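Local coordinates for protease Do-like 1, chloroplastic (Arabidopsis thaliana, PDB 3QO6), which degrades proteins as a serine protease of the chloroplast, is required at high temperature and serves the repair of photosystem II during light exposure, at the interface of chains A and B. Coordinates in Å, arbitrary orientation; residue numbers count along the deposited sequence, not the author numbering. Chains: chain A/B, Protease Do-like 1, chloroplastic.

Three patches of one boundary between identical chains show how a protease of the HtrA type can spread an interface over unlike chemistry. Contact 1, where polar loops meet, and contact 3, an apolar plug with a polar rim, lie with their C-alpha centres about 11 Å apart and share A:Val208 and B:Asn176. Contact 2, where an N-terminal segment of chain B reaches over chain A, stands about 27 Å from contact 1 and 21 Å from contact 3. The centre of contact 3 is about 16 Å from the catalytic A:His71. All three lie beyond the immediate catalytic surroundings and probably join protease domains in the six-chain assembly.

Contact 1: the interface of chains A and B. Residues chain A 200-202, 205-206, 208; chain B 176, 202-205.
This loop-to-loop interface, in which A:Ser206 and A:Pro201 close on B:Ala204, joins two protease domains of the peptidase S1C (HtrA) family and probably helps hold the chains together within the six-chain assembly. The same serine-rich loop serves on both sides, but with largely different residues in contact; no exact two-fold relates the chains. The methyl CB of B:Ala204 sits beside the ring of A:Pro201, 3.3 Å from its CD, with CB and OG of A:Ser206 also against it. Like meets like where A:Ser202 CB lies 3.6 Å from B:Ser202 CB, an approach of methylenes and not of hydroxyls. Those hydroxyls are turned to their own loops: B:Ser202 OG accepts a bond from B:Ala204 N at 3.0 Å. On the other side A:Ser200, with OG anti to its backbone N (chi1 -176°), makes a polar hub. Its OG is 3.1 Å from A:Ser206 OG, is equally bonded to A:Ser202 OG, and accepts a long, bent bond from A:Ser202 N (140° at H); this web would probably hold the loop in shape around A:Pro201. B:Asn176 ND2 gives a weak bond of 3.3 Å to A:Ser206 O, while its OD1 crowds that same carbonyl oxygen, a clash of two acceptors that leaves the modelled amide orientation doubtful.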
# COMPACT_ATOMS: atom_id res chain seq x y z
N SER A 200 -11.34 13.47 -10.45
CA SER A 200 -11.19 13.38 -9.01
C SER A 200 -10.15 12.36 -8.59
O SER A 200 -10.14 11.22 -9.03
CB SER A 200 -12.52 13.03 -8.36
OG SER A 200 -12.38 13.04 -6.95
N PRO A 201 -9.24 12.76 -7.71
CA PRO A 201 -8.23 11.79 -7.30
C PRO A 201 -8.84 10.84 -6.29
O PRO A 201 -8.32 9.76 -6.06
CB PRO A 201 -7.15 12.67 -6.68
CG PRO A 201 -7.95 13.76 -6.03
CD PRO A 201 -9.01 14.08 -7.10
N SER A 202 -9.96 11.25 -5.72
CA SER A 202 -10.62 10.44 -4.70
C SER A 202 -11.61 9.49 -5.31
O SER A 202 -11.96 8.48 -4.72
CB SER A 202 -11.37 11.33 -3.70
OG SER A 202 -12.66 11.69 -4.19
N SER A 205 -16.92 13.20 -5.92
CA SER A 205 -16.98 14.57 -6.28
C SER A 205 -16.01 15.55 -5.65
O SER A 205 -15.83 15.59 -4.44
CB SER A 205 -18.38 15.08 -6.07
OG SER A 205 -18.58 16.25 -6.81
N SER A 206 -15.36 16.33 -6.50
CA SER A 206 -14.52 17.38 -6.00
C SER A 206 -14.75 18.62 -6.84
O SER A 206 -13.85 19.38 -7.12
CB SER A 206 -13.03 16.98 -5.96
OG SER A 206 -12.68 16.17 -7.04
N VAL A 208 -15.58 19.05 -10.19
CA VAL A 208 -15.58 19.15 -11.64
C VAL A 208 -16.16 17.92 -12.34
O VAL A 208 -15.54 16.85 -12.47
CB VAL A 208 -14.18 19.67 -12.22
CG1 VAL A 208 -13.21 19.85 -11.10
CG2 VAL A 208 -13.65 18.81 -13.36
N ASN B 176 -9.53 23.34 -6.73
CA ASN B 176 -8.68 22.15 -6.94
C ASN B 176 -7.26 22.48 -7.44
O ASN B 176 -6.95 23.63 -7.70
CB ASN B 176 -9.28 21.19 -7.97
CG ASN B 176 -10.59 20.63 -7.55
OD1 ASN B 176 -11.64 21.10 -7.98
ND2 ASN B 176 -10.55 19.62 -6.70
N SER B 202 -7.90 14.09 0.43
CA SER B 202 -7.75 13.47 -0.88
C SER B 202 -6.93 14.26 -1.89
O SER B 202 -6.38 13.69 -2.83
CB SER B 202 -9.14 13.18 -1.49
OG SER B 202 -9.81 14.36 -1.92
N GLY B 203 -6.84 15.57 -1.69
CA GLY B 203 -6.11 16.40 -2.63
C GLY B 203 -7.12 16.93 -3.62
O GLY B 203 -6.81 17.64 -4.56
N ALA B 204 -8.36 16.57 -3.40
CA ALA B 204 -9.42 17.04 -4.26
C ALA B 204 -10.17 18.06 -3.42
O ALA B 204 -10.07 18.04 -2.18
CB ALA B 204 -10.34 15.88 -4.61
N SER B 205 -10.92 18.95 -4.07
CA SER B 205 -11.69 19.92 -3.32
C SER B 205 -12.66 19.22 -2.35
O SER B 205 -13.38 18.32 -2.72
CB SER B 205 -12.48 20.83 -4.26
OG SER B 205 -13.12 21.83 -3.49

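Contact 2: the interface of chains A and B. Residues chain A 120, 129, 186-188, 190; chain B 10, 12.
B:Lys10 reaches from the N-terminal segment of chain B across A:Ser188 to A:Asp186 and A:Thr190, a polar clasp on the protease domain of chain A. CB starts the path 3.9 Å from A:Ser188 OG, and CG stays near the same hydroxyl. Beyond CG the chain is fully extended, with chi3 at 173°, which carries it alongside A:Ser188. CD makes the near approach here, 3.2 Å from A:Ser188 OG, and CE passes the carboxylate of A:Asp186, the two side chains crossing at about a right angle. The ammonium NZ meets A:Thr190 tip to tip, 2.8 Å from OG1, a short but poorly aimed hydrogen bond; the methyl CG2 is also too close to NZ, so the modelled lysine tip is doubtful in detail. Its salt bridge to A:Asp186 OD1 is looser, at 3.5 Å, and is weak as a hydrogen bond. The nearby carboxylate would still be likely to stabilise the lysine charge. The acid is itself held from its own chain: OD2 accepts from A:Thr190 N at 3.0 Å, nearly along the C-O axis. Further along the segment, B:Leu12 CD2 lies 3.7 Å from A:Gln129 NE2, the side chains crossing almost perpendicularly. A:Thr190 OG1 also donates to A:Asp186 OD2 over 3.2 Å, coming from 45° above the carboxylate plane.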
# COMPACT_ATOMS: atom_id res chain seq x y z
N GLY A 120 -34.02 20.87 -23.75
CA GLY A 120 -33.48 22.21 -23.96
C GLY A 120 -32.47 22.34 -25.11
O GLY A 120 -32.39 21.47 -26.00
N GLN A 129 -24.29 30.33 -15.55
CA GLN A 129 -25.70 30.09 -15.29
C GLN A 129 -25.91 28.89 -14.37
O GLN A 129 -25.05 28.02 -14.23
CB GLN A 129 -26.49 29.98 -16.60
CG GLN A 129 -26.43 28.70 -17.37
CD GLN A 129 -27.15 28.81 -18.73
OE1 GLN A 129 -26.54 29.15 -19.74
NE2 GLN A 129 -28.46 28.53 -18.74
N ASP A 186 -31.18 23.24 -16.99
CA ASP A 186 -30.91 24.67 -16.80
C ASP A 186 -32.03 25.28 -15.94
O ASP A 186 -32.94 24.57 -15.50
CB ASP A 186 -30.79 25.38 -18.16
CG ASP A 186 -32.08 25.37 -18.95
OD1 ASP A 186 -32.07 25.91 -20.07
OD2 ASP A 186 -33.10 24.83 -18.47
N SER A 187 -31.96 26.59 -15.68
CA SER A 187 -32.97 27.21 -14.82
C SER A 187 -34.39 27.18 -15.39
O SER A 187 -35.36 27.41 -14.67
CB SER A 187 -32.58 28.64 -14.48
OG SER A 187 -32.49 29.42 -15.65
N SER A 188 -34.51 26.88 -16.69
CA SER A 188 -35.82 26.81 -17.36
C SER A 188 -36.41 25.41 -17.21
O SER A 188 -37.41 25.08 -17.84
CB SER A 188 -35.71 27.10 -18.85
OG SER A 188 -34.99 28.28 -19.10
N THR A 190 -35.15 22.59 -18.23
CA THR A 190 -35.03 21.81 -19.44
C THR A 190 -33.70 21.06 -19.48
O THR A 190 -32.72 21.46 -18.84
CB THR A 190 -35.20 22.72 -20.68
OG1 THR A 190 -33.94 23.23 -21.12
CG2 THR A 190 -36.06 23.92 -20.33
N LYS B 10 -32.42 31.85 -23.56
CA LYS B 10 -33.65 31.87 -22.78
C LYS B 10 -33.48 32.97 -21.73
O LYS B 10 -32.36 33.41 -21.44
CB LYS B 10 -33.88 30.53 -22.08
CG LYS B 10 -33.92 29.33 -23.01
CD LYS B 10 -34.20 28.05 -22.23
CE LYS B 10 -34.41 26.88 -23.16
NZ LYS B 10 -34.62 25.62 -22.39
N LEU B 12 -32.70 34.27 -18.45
CA LEU B 12 -32.05 33.79 -17.23
C LEU B 12 -32.51 34.64 -16.05
O LEU B 12 -32.85 35.81 -16.21
CB LEU B 12 -30.54 33.90 -17.33
CG LEU B 12 -29.93 33.10 -18.46
CD1 LEU B 12 -28.44 33.16 -18.35
CD2 LEU B 12 -30.43 31.67 -18.40

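Contact 3: the interface of chains A and B. Residues chain A 154, 170, 199, 208, 210; chain B 138, 140, 143, 176.
The 3-10 helix 137-139 of chain B and the turn into strand 143-151 put B:Phe138, B:Leu140 and B:Thr143 against A:Tyr199, A:Val208 and A:Gln170. B:Leu140 is the plug: its CD1 meets A:Val208 CG2 tip to tip at 3.5 Å and also touches the rings of A:Tyr199 and A:Phe210, while CD2 lies 3.5 Å from A:Arg154 CG. A:Phe210 CE1 stands 3.5 Å above the centre of one A:Tyr199 face and so backs that ring. B:Phe138 runs antiparallel past A:Tyr199 on the side away from A:Phe210, its CB 3.7 Å from A:Tyr199 CD2, and its ring edge takes A:Val208 CG1 in plane, 3.6 Å from CE1. Polar bonds cap the plug at B:Thr143 OG1. A:Arg154 NH1 gives it a nearly straight bond of 3.2 Å, 167° at H, in the guanidinium plane. A:Gln170, with CG anti to its backbone N (chi1 -178°), extends NE2 to the same oxygen at 3.1 Å, more bent (146° at H) and with the oxygen tilted from the amide plane. The hydroxyl donates to B:Leu140 O at 2.9 Å. A valine in place of B:Thr143 would probably leave A:Arg154 NH1 and A:Gln170 NE2 without their shared acceptor. The chain A surface combines strands 154-156, 168-171 and 209-213 with loop residues A:Tyr199 and A:Val208.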
# COMPACT_ATOMS: atom_id res chain seq x y z
N ARG A 154 -15.73 21.76 -23.31
CA ARG A 154 -14.59 21.00 -22.83
C ARG A 154 -14.46 19.70 -23.63
O ARG A 154 -15.43 19.21 -24.22
CB ARG A 154 -14.75 20.70 -21.35
CG ARG A 154 -13.93 21.62 -20.45
CD ARG A 154 -14.54 22.99 -20.34
NE ARG A 154 -13.55 24.07 -20.26
CZ ARG A 154 -13.12 24.63 -19.14
NH1 ARG A 154 -13.57 24.22 -17.98
NH2 ARG A 154 -12.29 25.64 -19.19
N GLN A 170 -19.02 21.53 -18.32
CA GLN A 170 -18.36 21.30 -17.02
C GLN A 170 -19.19 21.99 -15.94
O GLN A 170 -19.67 23.10 -16.15
CB GLN A 170 -16.92 21.88 -17.02
CG GLN A 170 -16.13 21.65 -15.74
CD GLN A 170 -14.79 22.41 -15.71
OE1 GLN A 170 -14.13 22.50 -16.72
NE2 GLN A 170 -14.39 22.94 -14.55
N TYR A 199 -13.61 14.47 -12.72
CA TYR A 199 -12.17 14.48 -12.52
C TYR A 199 -12.06 14.44 -10.99
O TYR A 199 -12.64 15.28 -10.30
CB TYR A 199 -11.53 15.76 -13.06
CG TYR A 199 -11.13 15.70 -14.50
CD1 TYR A 199 -11.19 14.50 -15.22
CD2 TYR A 199 -10.68 16.85 -15.17
CE1 TYR A 199 -10.83 14.45 -16.58
CE2 TYR A 199 -10.32 16.81 -16.53
CZ TYR A 199 -10.39 15.60 -17.22
OH TYR A 199 -10.02 15.54 -18.54
N VAL A 208 -15.58 19.05 -10.19
CA VAL A 208 -15.58 19.15 -11.64
C VAL A 208 -16.16 17.92 -12.34
O VAL A 208 -15.54 16.85 -12.47
CB VAL A 208 -14.18 19.67 -12.22
CG1 VAL A 208 -13.21 19.85 -11.10
CG2 VAL A 208 -13.65 18.81 -13.36
N PHE A 210 -18.55 16.49 -15.68
CA PHE A 210 -18.83 16.73 -17.06
C PHE A 210 -20.09 16.04 -17.51
O PHE A 210 -20.40 14.95 -17.07
CB PHE A 210 -17.68 16.23 -17.91
CG PHE A 210 -16.35 16.67 -17.43
CD1 PHE A 210 -15.56 15.82 -16.67
CD2 PHE A 210 -15.86 17.92 -17.75
CE1 PHE A 210 -14.28 16.22 -16.26
CE2 PHE A 210 -14.58 18.32 -17.34
CZ PHE A 210 -13.79 17.47 -16.60
N PHE B 138 -6.98 21.05 -12.92
CA PHE B 138 -6.86 19.95 -13.88
C PHE B 138 -6.72 20.42 -15.32
O PHE B 138 -7.12 19.70 -16.24
CB PHE B 138 -8.10 19.05 -13.77
CG PHE B 138 -8.40 18.62 -12.37
CD1 PHE B 138 -9.67 18.83 -11.82
CD2 PHE B 138 -7.42 18.06 -11.57
CE1 PHE B 138 -9.95 18.48 -10.50
CE2 PHE B 138 -7.69 17.70 -10.24
CZ PHE B 138 -8.96 17.91 -9.71
N LEU B 140 -8.37 22.68 -16.89
CA LEU B 140 -9.60 23.18 -17.50
C LEU B 140 -9.53 24.71 -17.44
O LEU B 140 -9.74 25.34 -16.43
CB LEU B 140 -10.80 22.62 -16.73
CG LEU B 140 -10.87 21.09 -16.83
CD1 LEU B 140 -11.74 20.51 -15.71
CD2 LEU B 140 -11.42 20.69 -18.20
N THR B 143 -11.86 28.04 -15.47
CA THR B 143 -13.01 27.43 -14.85
C THR B 143 -13.59 28.35 -13.79
O THR B 143 -12.87 28.96 -12.99
CB THR B 143 -12.61 26.14 -14.17
OG1 THR B 143 -12.35 25.15 -15.16
CG2 THR B 143 -13.72 25.67 -13.22
N ASN B 176 -9.53 23.34 -6.73
CA ASN B 176 -8.68 22.15 -6.94
C ASN B 176 -7.26 22.48 -7.44
O ASN B 176 -6.95 23.63 -7.70
CB ASN B 176 -9.28 21.19 -7.97
CG ASN B 176 -10.59 20.63 -7.55
OD1 ASN B 176 -11.64 21.10 -7.98
ND2 ASN B 176 -10.55 19.62 -6.70